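Local atomic coordinates of alpha-galactosidase (Lactobacillus brevis, PDB entry 3MI6), a protein that probably hydrolyses terminal, non-reducing alpha-D-galactose residues of alpha-D-galactosides, as a member of glycosyl hydrolase family 36. Residues N9-Q15 and I40-Y46; Q195-W200 and H227-P231; F344-L349 and R389-D393; D450-E455 and F488-L492. All coordinates share one frame; numbering follows the deposited sequence.

The four contacts follow one another along the chain, each closing before the next opens. Interactions 1 and 2 belong to the beta-rich N-terminal part: interaction 1 lies beside a four-stranded antiparallel sheet, and interaction 2 pairs strand 192-197 of a nine-stranded one with the loop before strand 233-236. Interactions 3 and 4 tie loops and helix starts of the eight-stranded parallel barrel, with their centres about 36 Å apart. Interaction 2 is the most central, about 38 Å between centres from both interactions 1 and 3, which lie on opposite sides of the chain's centre. Through Trp200 it brings the N-terminal part to the predicted proton donor Asp549 of the barrel, consistent with an active site built from both.

Interaction 1 (N9-Q15 and I40-Y46); sequences NLTFHLQ and IHVQPTY
His13 lays its imidazole against the loop 40-46, CG standing anti to the backbone N (chi1 -175°) and the ring reaching out from the strand. Tyr46 OH lies in the plane of this ring at its edge, 3.3 Å from His13 NE2, and the two side chains meet nearly perpendicular. Tyr46 OH donates to His41 O, 2.9 Å away in its own loop. Val42 covers one face of the imidazole with CG2, and the same methyl rests 4.0 Å from Gln15 CD. Strand 11-15 is an inner strand of an antiparallel sheet, entered through a G1 beta bulge at Leu10 and Thr11, opposite Asn6; Thr11, His13 and Gln15 turn to the loop, while Phe12 packs on Tyr105 of strand 103-112. At the bulge end, Thr11 OG1 donates to Pro44 O, 2.9 Å away and in the carbonyl plane, and Thr11 CG2 meets the edge of the Tyr46 ring at CE1 (4.2 Å). At the other end Gln15 NE2 gives Ile40 O a weak hydrogen bond. Beyond the loop, Gln43 NE2 bonds Glu706 of the second subunit, and His41 meets Tyr703 there.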
# COMPACT_ATOMS: atom_id res chain seq x y z
N ASN D 9 47.30 2.67 -5.58
CA ASN D 9 46.27 2.97 -4.57
C ASN D 9 45.55 1.75 -4.05
O ASN D 9 44.69 1.85 -3.17
CB ASN D 9 45.23 3.94 -5.13
CG ASN D 9 45.80 5.30 -5.37
OD1 ASN D 9 45.81 6.15 -4.49
ND2 ASN D 9 46.28 5.52 -6.59
N LEU D 10 45.89 0.59 -4.60
CA LEU D 10 45.28 -0.66 -4.17
C LEU D 10 43.75 -0.56 -4.32
O LEU D 10 42.98 -0.94 -3.43
CB LEU D 10 45.70 -1.02 -2.74
CG LEU D 10 47.21 -1.24 -2.50
CD1 LEU D 10 47.49 -1.63 -1.06
CD2 LEU D 10 47.75 -2.29 -3.43
N THR D 11 43.36 -0.03 -5.47
CA THR D 11 41.98 0.03 -5.89
C THR D 11 41.68 -1.12 -6.84
O THR D 11 42.20 -1.18 -7.95
CB THR D 11 41.68 1.33 -6.60
OG1 THR D 11 42.03 2.42 -5.75
CG2 THR D 11 40.22 1.40 -6.94
N PHE D 12 40.83 -2.03 -6.39
CA PHE D 12 40.40 -3.17 -7.18
C PHE D 12 39.02 -2.89 -7.71
O PHE D 12 38.12 -2.53 -6.96
CB PHE D 12 40.42 -4.42 -6.31
CG PHE D 12 41.74 -4.67 -5.67
CD1 PHE D 12 42.67 -5.49 -6.28
CD2 PHE D 12 42.07 -4.03 -4.49
CE1 PHE D 12 43.89 -5.70 -5.71
CE2 PHE D 12 43.30 -4.24 -3.91
CZ PHE D 12 44.21 -5.08 -4.52
N HIS D 13 38.88 -3.09 -9.01
CA HIS D 13 37.71 -2.71 -9.73
C HIS D 13 37.41 -3.82 -10.72
O HIS D 13 38.14 -4.05 -11.66
CB HIS D 13 38.00 -1.40 -10.44
CG HIS D 13 36.83 -0.80 -11.16
ND1 HIS D 13 35.90 -1.55 -11.85
CD2 HIS D 13 36.46 0.50 -11.32
CE1 HIS D 13 35.00 -0.75 -12.40
NE2 HIS D 13 35.32 0.50 -12.09
N LEU D 14 36.32 -4.54 -10.46
CA LEU D 14 35.83 -5.59 -11.34
C LEU D 14 34.79 -5.08 -12.38
O LEU D 14 33.81 -4.40 -12.02
CB LEU D 14 35.24 -6.70 -10.47
CG LEU D 14 36.20 -7.62 -9.70
CD1 LEU D 14 36.98 -6.90 -8.62
CD2 LEU D 14 35.45 -8.82 -9.10
N GLN D 15 35.00 -5.38 -13.66
CA GLN D 15 34.07 -5.01 -14.73
C GLN D 15 33.54 -6.19 -15.51
O GLN D 15 34.30 -6.93 -16.16
CB GLN D 15 34.71 -4.03 -15.72
CG GLN D 15 34.87 -2.62 -15.20
CD GLN D 15 35.13 -1.64 -16.32
OE1 GLN D 15 35.83 -1.97 -17.27
NE2 GLN D 15 34.57 -0.45 -16.22
N ILE D 40 30.74 1.58 -14.41
CA ILE D 40 31.27 2.94 -14.49
C ILE D 40 32.76 2.87 -14.84
O ILE D 40 33.37 1.82 -14.78
CB ILE D 40 31.02 3.77 -13.20
CG1 ILE D 40 31.94 3.36 -12.06
CG2 ILE D 40 29.57 3.68 -12.79
CD1 ILE D 40 31.72 4.16 -10.78
N HIS D 41 33.33 4.01 -15.22
CA HIS D 41 34.68 4.02 -15.78
C HIS D 41 35.76 3.67 -14.77
O HIS D 41 35.63 3.98 -13.59
CB HIS D 41 34.97 5.38 -16.41
CG HIS D 41 34.68 5.45 -17.88
ND1 HIS D 41 33.75 6.31 -18.41
CD2 HIS D 41 35.18 4.74 -18.92
CE1 HIS D 41 33.70 6.14 -19.72
NE2 HIS D 41 34.56 5.20 -20.05
N VAL D 42 36.83 3.04 -15.24
CA VAL D 42 37.98 2.80 -14.37
C VAL D 42 38.71 4.10 -14.01
O VAL D 42 38.92 4.97 -14.87
CB VAL D 42 38.99 1.81 -14.98
CG1 VAL D 42 40.16 1.63 -14.03
CG2 VAL D 42 38.33 0.46 -15.26
N GLN D 43 39.09 4.23 -12.74
CA GLN D 43 39.74 5.44 -12.24
C GLN D 43 40.66 5.02 -11.12
O GLN D 43 40.37 4.07 -10.40
CB GLN D 43 38.71 6.41 -11.69
CG GLN D 43 37.80 7.04 -12.73
CD GLN D 43 38.31 8.38 -13.22
OE1 GLN D 43 39.52 8.63 -13.26
NE2 GLN D 43 37.38 9.26 -13.60
N PRO D 44 41.78 5.74 -10.94
CA PRO D 44 42.82 5.32 -10.00
C PRO D 44 42.28 5.31 -8.59
O PRO D 44 42.51 4.38 -7.82
CB PRO D 44 43.88 6.42 -10.13
CG PRO D 44 43.59 7.08 -11.43
CD PRO D 44 42.11 7.03 -11.57
N THR D 45 41.55 6.36 -8.26
CA THR D 45 41.00 6.53 -6.94
C THR D 45 39.61 7.15 -7.07
O THR D 45 39.29 7.76 -8.10
CB THR D 45 41.92 7.43 -6.10
OG1 THR D 45 41.58 7.33 -4.72
CG2 THR D 45 41.79 8.89 -6.56
N TYR D 46 38.77 6.96 -6.06
CA TYR D 46 37.42 7.53 -6.02
C TYR D 46 37.26 8.36 -4.75
O TYR D 46 36.45 8.05 -3.89
CB TYR D 46 36.36 6.43 -6.09
CG TYR D 46 36.37 5.63 -7.38
CD1 TYR D 46 37.17 4.51 -7.51
CD2 TYR D 46 35.58 5.98 -8.45
CE1 TYR D 46 37.19 3.78 -8.68
CE2 TYR D 46 35.60 5.25 -9.63
CZ TYR D 46 36.40 4.15 -9.73
OH TYR D 46 36.43 3.41 -10.89

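Interaction 2 (Q195-W200 and H227-P231)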
# COMPACT_ATOMS: atom_id res chain seq x y z
N GLN D 195 12.24 -13.10 -1.38
CA GLN D 195 12.68 -14.39 -0.85
C GLN D 195 11.78 -15.46 -1.41
O GLN D 195 10.81 -15.16 -2.10
CB GLN D 195 12.60 -14.41 0.67
CG GLN D 195 11.22 -14.05 1.15
CD GLN D 195 11.14 -13.86 2.63
OE1 GLN D 195 11.49 -12.81 3.16
NE2 GLN D 195 10.67 -14.88 3.33
N PHE D 196 12.12 -16.71 -1.13
CA PHE D 196 11.35 -17.81 -1.63
C PHE D 196 11.11 -18.83 -0.53
O PHE D 196 11.93 -19.68 -0.24
CB PHE D 196 11.99 -18.37 -2.90
CG PHE D 196 12.00 -17.38 -4.01
CD1 PHE D 196 10.92 -17.30 -4.90
CD2 PHE D 196 13.03 -16.47 -4.13
CE1 PHE D 196 10.90 -16.36 -5.91
CE2 PHE D 196 13.03 -15.52 -5.13
CZ PHE D 196 11.96 -15.47 -6.02
N SER D 197 9.96 -18.70 0.11
CA SER D 197 9.67 -19.45 1.30
C SER D 197 8.52 -20.40 1.03
O SER D 197 7.71 -20.15 0.13
CB SER D 197 9.29 -18.45 2.39
OG SER D 197 10.16 -17.33 2.33
N GLY D 198 8.47 -21.50 1.77
CA GLY D 198 7.33 -22.38 1.71
C GLY D 198 7.47 -23.56 2.63
O GLY D 198 7.76 -23.42 3.82
N THR D 199 7.27 -24.74 2.05
CA THR D 199 7.37 -26.00 2.75
C THR D 199 7.07 -27.18 1.82
O THR D 199 6.88 -27.02 0.62
CB THR D 199 6.42 -26.05 3.97
OG1 THR D 199 6.70 -27.22 4.75
CG2 THR D 199 4.94 -26.05 3.53
N TRP D 200 7.04 -28.38 2.39
CA TRP D 200 6.89 -29.56 1.56
C TRP D 200 5.58 -29.47 0.78
O TRP D 200 4.57 -29.03 1.31
CB TRP D 200 7.00 -30.83 2.42
CG TRP D 200 6.61 -32.06 1.69
CD1 TRP D 200 7.44 -32.92 1.01
CD2 TRP D 200 5.29 -32.57 1.53
NE1 TRP D 200 6.70 -33.95 0.46
CE2 TRP D 200 5.38 -33.75 0.76
CE3 TRP D 200 4.03 -32.15 1.97
CZ2 TRP D 200 4.26 -34.50 0.42
CZ3 TRP D 200 2.93 -32.89 1.63
CH2 TRP D 200 3.05 -34.06 0.87
N HIS D 227 13.08 -27.11 2.41
CA HIS D 227 11.80 -26.83 1.76
C HIS D 227 11.39 -25.41 2.17
O HIS D 227 10.81 -24.68 1.39
CB HIS D 227 10.70 -27.80 2.24
CG HIS D 227 10.90 -29.23 1.84
ND1 HIS D 227 11.50 -30.17 2.67
CD2 HIS D 227 10.58 -29.90 0.70
CE1 HIS D 227 11.55 -31.33 2.05
NE2 HIS D 227 11.00 -31.20 0.86
N GLN D 228 11.73 -25.02 3.39
CA GLN D 228 11.17 -23.83 4.01
C GLN D 228 11.68 -22.52 3.44
O GLN D 228 10.91 -21.61 3.19
CB GLN D 228 11.42 -23.88 5.52
CG GLN D 228 10.63 -24.98 6.26
CD GLN D 228 11.05 -26.38 5.86
OE1 GLN D 228 10.22 -27.30 5.79
NE2 GLN D 228 12.33 -26.56 5.58
N GLN D 229 13.00 -22.43 3.24
CA GLN D 229 13.63 -21.22 2.71
C GLN D 229 14.71 -21.61 1.73
O GLN D 229 15.52 -22.48 2.03
CB GLN D 229 14.29 -20.39 3.83
CG GLN D 229 13.39 -20.08 5.02
CD GLN D 229 12.37 -18.99 4.74
OE1 GLN D 229 12.30 -18.44 3.64
NE2 GLN D 229 11.56 -18.67 5.76
N ASN D 230 14.73 -20.99 0.55
CA ASN D 230 15.79 -21.24 -0.42
C ASN D 230 16.91 -20.22 -0.30
O ASN D 230 16.66 -19.07 0.06
CB ASN D 230 15.24 -21.18 -1.84
CG ASN D 230 16.21 -21.73 -2.84
OD1 ASN D 230 16.17 -22.91 -3.16
ND2 ASN D 230 17.12 -20.89 -3.30
N PRO D 231 18.15 -20.64 -0.62
CA PRO D 231 19.33 -19.77 -0.52
C PRO D 231 19.30 -18.58 -1.48
O PRO D 231 20.03 -17.62 -1.25
CB PRO D 231 20.49 -20.70 -0.90
CG PRO D 231 19.99 -22.07 -0.58
CD PRO D 231 18.52 -22.04 -0.88
O HOH W 1 11.31 -22.58 0.07
O HOH W 2 14.86 -17.00 -0.78
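Ser197 and Gln229 form a single beta bridge, flanked by two backbone hydrogen bonds: Gly198 N donates to Gln228 O (2.8 Å) and Asn230 N to Phe196 O (3.2 Å). Phe196 O has a second donor, a water 3.0 Å away that also donates to His227 O. Another water takes the hydrogen of Phe196 N and passes one to Asn230 O. Above the bridge runs a side-chain relay: Gln195 NE2 donates, almost straight and in its amide plane, to Ser197 OG, which donates to Gln229 OE1 over 2.7 Å. The Gln195 amide also bonds Arg212 and Pro213 of the third subunit. Gln229 doubles back at its second torsion (-75°) to receive the serine's bond. At the far end the edge of Trp200 is turned to the face of His227, ring centroids 5.5 Å apart and planes at 70°, with Trp200 CB above that face, 4.2 Å from the His227 centroid. Trp200, a predicted substrate-binding residue, bonds through NE1 to Asp549 OD2, while His227 uses ND1 for Tyr483 OH and NE2 for Ser529 O. Strand 192-197 lies between strands 205-210 and 233-236 of the antiparallel sheet, and the bridge ties it to the loop entering the latter.

Interaction 3 (F344-L349 and R389-D393); sequences FNEAKL and RKFPD
This is a mixed contact, one backbone hydrogen bond beside a packed pair of phenylalanines, joining Phe344 and the first turn of helix 346-358 (Glu346, Leu349) to Lys390 and Phe391 in the loop that leads into helix 394-404. Glu346 N donates to Lys390 O at 3.0 Å, in the carbonyl plane. Just before it Asn345 is the N-cap, its OD1 accepting from Lys348 N over 3.1 Å, so side chain and loop both hold the helix start. Lys390 bends over Phe344 in a CH-pi contact, with CE 4.2 Å from the centroid of the Phe344 ring; its NZ goes on to hydrogen-bond Gly369 O. In the parallel eight-stranded barrel these two segments follow the adjacent strands 333-335 and 363-366, and Leu366 of the second strand packs against Phe344, Leu349 and Phe391 alike. Phe391, with CG beside its backbone N (chi1 -67°), swings its ring in between: CZ meets Phe344 CE1 at 3.9 Å, at the edge of the Phe344 ring, and Leu349 CD1 touches the rim of Phe391 itself. On another part of that rim, Glu346 OE1 lies in the ring plane, 3.6 Å from Phe391 CD1, where the partly positive ring hydrogens would suit a carboxylate oxygen. With an alanine in place of Phe391, Leu349 CD1 and the edge of Phe344 would probably lose their shared partner and a gap would open beside Leu366. Phe344 also approaches the catalytic side of the barrel, its side chain about 6 Å from that of Asp367, a predicted substrate-binding residue.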
# COMPACT_ATOMS: atom_id res chain seq x y z
N PHE D 344 3.84 -53.49 -5.61
CA PHE D 344 4.24 -53.92 -6.94
C PHE D 344 5.16 -55.13 -6.92
O PHE D 344 5.67 -55.53 -5.88
CB PHE D 344 4.89 -52.76 -7.74
CG PHE D 344 6.28 -52.39 -7.27
CD1 PHE D 344 7.39 -53.14 -7.65
CD2 PHE D 344 6.48 -51.27 -6.47
CE1 PHE D 344 8.66 -52.80 -7.23
CE2 PHE D 344 7.76 -50.92 -6.04
CZ PHE D 344 8.85 -51.69 -6.43
N ASN D 345 5.33 -55.72 -8.10
CA ASN D 345 6.28 -56.80 -8.33
C ASN D 345 6.72 -56.76 -9.80
O ASN D 345 6.12 -56.05 -10.60
CB ASN D 345 5.68 -58.17 -7.95
CG ASN D 345 4.34 -58.45 -8.63
OD1 ASN D 345 4.14 -58.13 -9.81
ND2 ASN D 345 3.41 -59.07 -7.90
N GLU D 346 7.78 -57.50 -10.15
CA GLU D 346 8.36 -57.39 -11.49
C GLU D 346 7.34 -57.47 -12.62
O GLU D 346 7.32 -56.62 -13.52
CB GLU D 346 9.45 -58.43 -11.71
CG GLU D 346 9.80 -58.59 -13.18
CD GLU D 346 11.27 -58.85 -13.41
OE1 GLU D 346 11.96 -59.33 -12.49
OE2 GLU D 346 11.74 -58.57 -14.54
N ALA D 347 6.49 -58.49 -12.56
CA ALA D 347 5.47 -58.72 -13.58
C ALA D 347 4.54 -57.53 -13.76
O ALA D 347 4.22 -57.15 -14.88
CB ALA D 347 4.67 -59.96 -13.23
N LYS D 348 4.10 -56.94 -12.65
CA LYS D 348 3.23 -55.77 -12.71
C LYS D 348 3.96 -54.61 -13.37
O LYS D 348 3.36 -53.87 -14.14
CB LYS D 348 2.76 -55.35 -11.32
CG LYS D 348 2.06 -53.99 -11.26
CD LYS D 348 0.77 -53.98 -12.06
CE LYS D 348 0.10 -52.61 -11.99
NZ LYS D 348 -1.25 -52.57 -12.63
N LEU D 349 5.24 -54.47 -13.07
CA LEU D 349 6.01 -53.34 -13.60
C LEU D 349 6.31 -53.51 -15.09
O LEU D 349 6.49 -52.53 -15.83
CB LEU D 349 7.31 -53.13 -12.81
CG LEU D 349 7.21 -52.36 -11.48
CD1 LEU D 349 8.60 -52.16 -10.92
CD2 LEU D 349 6.50 -51.00 -11.63
N ARG D 389 11.48 -61.21 -3.22
CA ARG D 389 10.04 -61.41 -3.29
C ARG D 389 9.46 -60.71 -4.52
O ARG D 389 8.48 -61.17 -5.10
CB ARG D 389 9.34 -60.83 -2.07
CG ARG D 389 9.95 -61.13 -0.74
CD ARG D 389 9.27 -60.24 0.29
NE ARG D 389 9.79 -60.43 1.64
CZ ARG D 389 9.28 -59.83 2.71
NH1 ARG D 389 8.25 -59.00 2.56
NH2 ARG D 389 9.79 -60.05 3.92
N LYS D 390 10.05 -59.58 -4.88
CA LYS D 390 9.49 -58.75 -5.95
C LYS D 390 10.38 -58.77 -7.19
O LYS D 390 9.97 -58.34 -8.26
CB LYS D 390 9.24 -57.32 -5.47
CG LYS D 390 9.34 -57.14 -3.95
CD LYS D 390 8.17 -56.36 -3.34
CE LYS D 390 8.15 -54.91 -3.77
NZ LYS D 390 9.50 -54.53 -4.26
N PHE D 391 11.60 -59.28 -7.02
CA PHE D 391 12.53 -59.43 -8.14
C PHE D 391 13.33 -60.73 -8.04
O PHE D 391 14.48 -60.72 -7.62
CB PHE D 391 13.47 -58.22 -8.26
CG PHE D 391 12.77 -56.95 -8.64
CD1 PHE D 391 12.24 -56.80 -9.91
CD2 PHE D 391 12.64 -55.92 -7.73
CE1 PHE D 391 11.58 -55.63 -10.26
CE2 PHE D 391 11.98 -54.75 -8.07
CZ PHE D 391 11.46 -54.61 -9.34
N PRO D 392 12.71 -61.85 -8.45
CA PRO D 392 13.29 -63.19 -8.35
C PRO D 392 14.67 -63.35 -8.99
O PRO D 392 15.55 -64.00 -8.40
CB PRO D 392 12.26 -64.06 -9.08
CG PRO D 392 10.97 -63.31 -8.93
CD PRO D 392 11.35 -61.87 -9.01
N ASP D 393 14.87 -62.78 -10.17
CA ASP D 393 16.13 -62.93 -10.90
C ASP D 393 16.99 -61.68 -10.76
O ASP D 393 17.68 -61.28 -11.70
CB ASP D 393 15.88 -63.24 -12.38
CG ASP D 393 15.20 -64.59 -12.61
OD1 ASP D 393 14.36 -65.00 -11.78
OD2 ASP D 393 15.50 -65.24 -13.63

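Interaction 4 (D450-E455 and F488-L492)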
# COMPACT_ATOMS: atom_id res chain seq x y z
N ASP D 450 25.75 -41.15 9.91
CA ASP D 450 26.82 -40.17 10.06
C ASP D 450 27.72 -40.06 8.82
O ASP D 450 28.79 -40.67 8.75
CB ASP D 450 27.64 -40.48 11.31
CG ASP D 450 28.64 -39.42 11.60
OD1 ASP D 450 28.84 -38.55 10.73
OD2 ASP D 450 29.23 -39.44 12.69
N MSE D 451 27.29 -39.27 7.85
CA MSE D 451 28.06 -39.03 6.64
C MSE D 451 29.41 -38.37 6.90
O MSE D 451 30.21 -38.20 5.99
CB MSE D 451 27.28 -38.11 5.69
CG MSE D 451 25.96 -38.69 5.19
SE MSE D 451 26.23 -40.30 4.10
CE MSE D 451 27.35 -39.53 2.70
N ALA D 452 29.64 -37.97 8.15
CA ALA D 452 30.88 -37.31 8.50
C ALA D 452 32.02 -38.32 8.57
O ALA D 452 33.19 -37.95 8.56
CB ALA D 452 30.74 -36.58 9.82
N ARG D 453 31.66 -39.61 8.63
CA ARG D 453 32.64 -40.68 8.70
C ARG D 453 32.99 -41.21 7.32
O ARG D 453 32.12 -41.65 6.58
CB ARG D 453 32.09 -41.84 9.54
CG ARG D 453 31.68 -41.47 10.93
CD ARG D 453 30.64 -42.45 11.42
NE ARG D 453 30.60 -42.49 12.88
CZ ARG D 453 31.07 -43.49 13.61
NH1 ARG D 453 31.61 -44.55 13.03
NH2 ARG D 453 31.00 -43.43 14.94
N PRO D 454 34.27 -41.16 6.97
CA PRO D 454 34.72 -41.69 5.68
C PRO D 454 34.48 -43.19 5.52
O PRO D 454 34.45 -43.68 4.40
CB PRO D 454 36.22 -41.35 5.67
CG PRO D 454 36.32 -40.15 6.55
CD PRO D 454 35.31 -40.35 7.63
N GLU D 455 34.31 -43.92 6.61
CA GLU D 455 33.99 -45.34 6.46
C GLU D 455 32.58 -45.48 5.88
O GLU D 455 32.30 -46.40 5.12
CB GLU D 455 34.15 -46.13 7.78
CG GLU D 455 33.27 -45.70 8.96
CD GLU D 455 33.97 -44.77 9.96
OE1 GLU D 455 34.82 -43.93 9.54
OE2 GLU D 455 33.67 -44.86 11.18
N PHE D 488 24.88 -35.58 16.80
CA PHE D 488 26.11 -35.95 17.46
C PHE D 488 26.91 -36.89 16.58
O PHE D 488 26.35 -37.69 15.84
CB PHE D 488 25.83 -36.59 18.82
CG PHE D 488 27.05 -36.69 19.71
CD1 PHE D 488 27.81 -37.85 19.74
CD2 PHE D 488 27.44 -35.62 20.50
CE1 PHE D 488 28.94 -37.95 20.56
CE2 PHE D 488 28.55 -35.70 21.30
CZ PHE D 488 29.31 -36.88 21.34
N SER D 489 28.23 -36.78 16.64
CA SER D 489 29.10 -37.71 15.95
C SER D 489 30.13 -38.20 16.95
O SER D 489 30.82 -37.40 17.58
CB SER D 489 29.78 -37.00 14.77
OG SER D 489 30.65 -37.88 14.06
N SER D 490 30.23 -39.51 17.12
CA SER D 490 31.26 -40.09 17.98
C SER D 490 32.63 -39.99 17.32
O SER D 490 33.67 -40.10 17.98
CB SER D 490 30.92 -41.53 18.35
OG SER D 490 30.53 -42.28 17.21
N ARG D 491 32.63 -39.78 16.01
CA ARG D 491 33.84 -39.66 15.22
C ARG D 491 34.56 -38.35 15.49
O ARG D 491 35.73 -38.18 15.16
CB ARG D 491 33.49 -39.75 13.74
CG ARG D 491 34.63 -39.44 12.79
CD ARG D 491 35.79 -40.39 13.05
NE ARG D 491 36.88 -40.16 12.11
CZ ARG D 491 37.12 -40.90 11.04
NH1 ARG D 491 36.33 -41.95 10.78
NH2 ARG D 491 38.14 -40.62 10.24
N LEU D 492 33.84 -37.39 16.07
CA LEU D 492 34.41 -36.07 16.29
C LEU D 492 34.60 -35.88 17.78
O LEU D 492 33.92 -36.52 18.59
CB LEU D 492 33.49 -34.99 15.72
CG LEU D 492 33.12 -35.14 14.23
CD1 LEU D 492 32.01 -34.17 13.83
CD2 LEU D 492 34.33 -34.94 13.33
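A salt-bridge network of Asp450, Arg453, Glu455 and Arg491 joins the start of helix 454-471 to the type I turn Ser489-Leu492. Asp450 OD2 accepts from Ser489 OG (2.5 Å) through its syn lone pair, and forms a salt bridge with Arg453 NE, 3.3 Å away, whose hydrogen bond is weak. Arg453, stretched out along its chain, spreads its guanidinium across the junction: NH2 gives Ser490 OG a weak hydrogen bond, NH1 pairs with Glu455 OE2 at 2.8 Å, and Arg491 CB lies over one face. Glu455 uses its other oxygen for the second arginine, OE1 lying 2.8 Å from Arg491 NH1 with carboxylate and guanidinium nearly coplanar (26°). This carboxylate therefore bridges two arginines and would offset their like charges. Pro454 CD packs on a face of the Arg491 guanidinium, 3.7 Å from NH1. Were Asp450 an alanine, Ser489 OG and Arg453 NE would probably be left without their common acceptor, and the guanidinium would be freer to turn. Arg453 is the N-cap residue of helix 454-471, and the partner turn precedes helix 500-518; the arrangement links the approaches to two successive outer helices of a (beta/alpha)8 barrel.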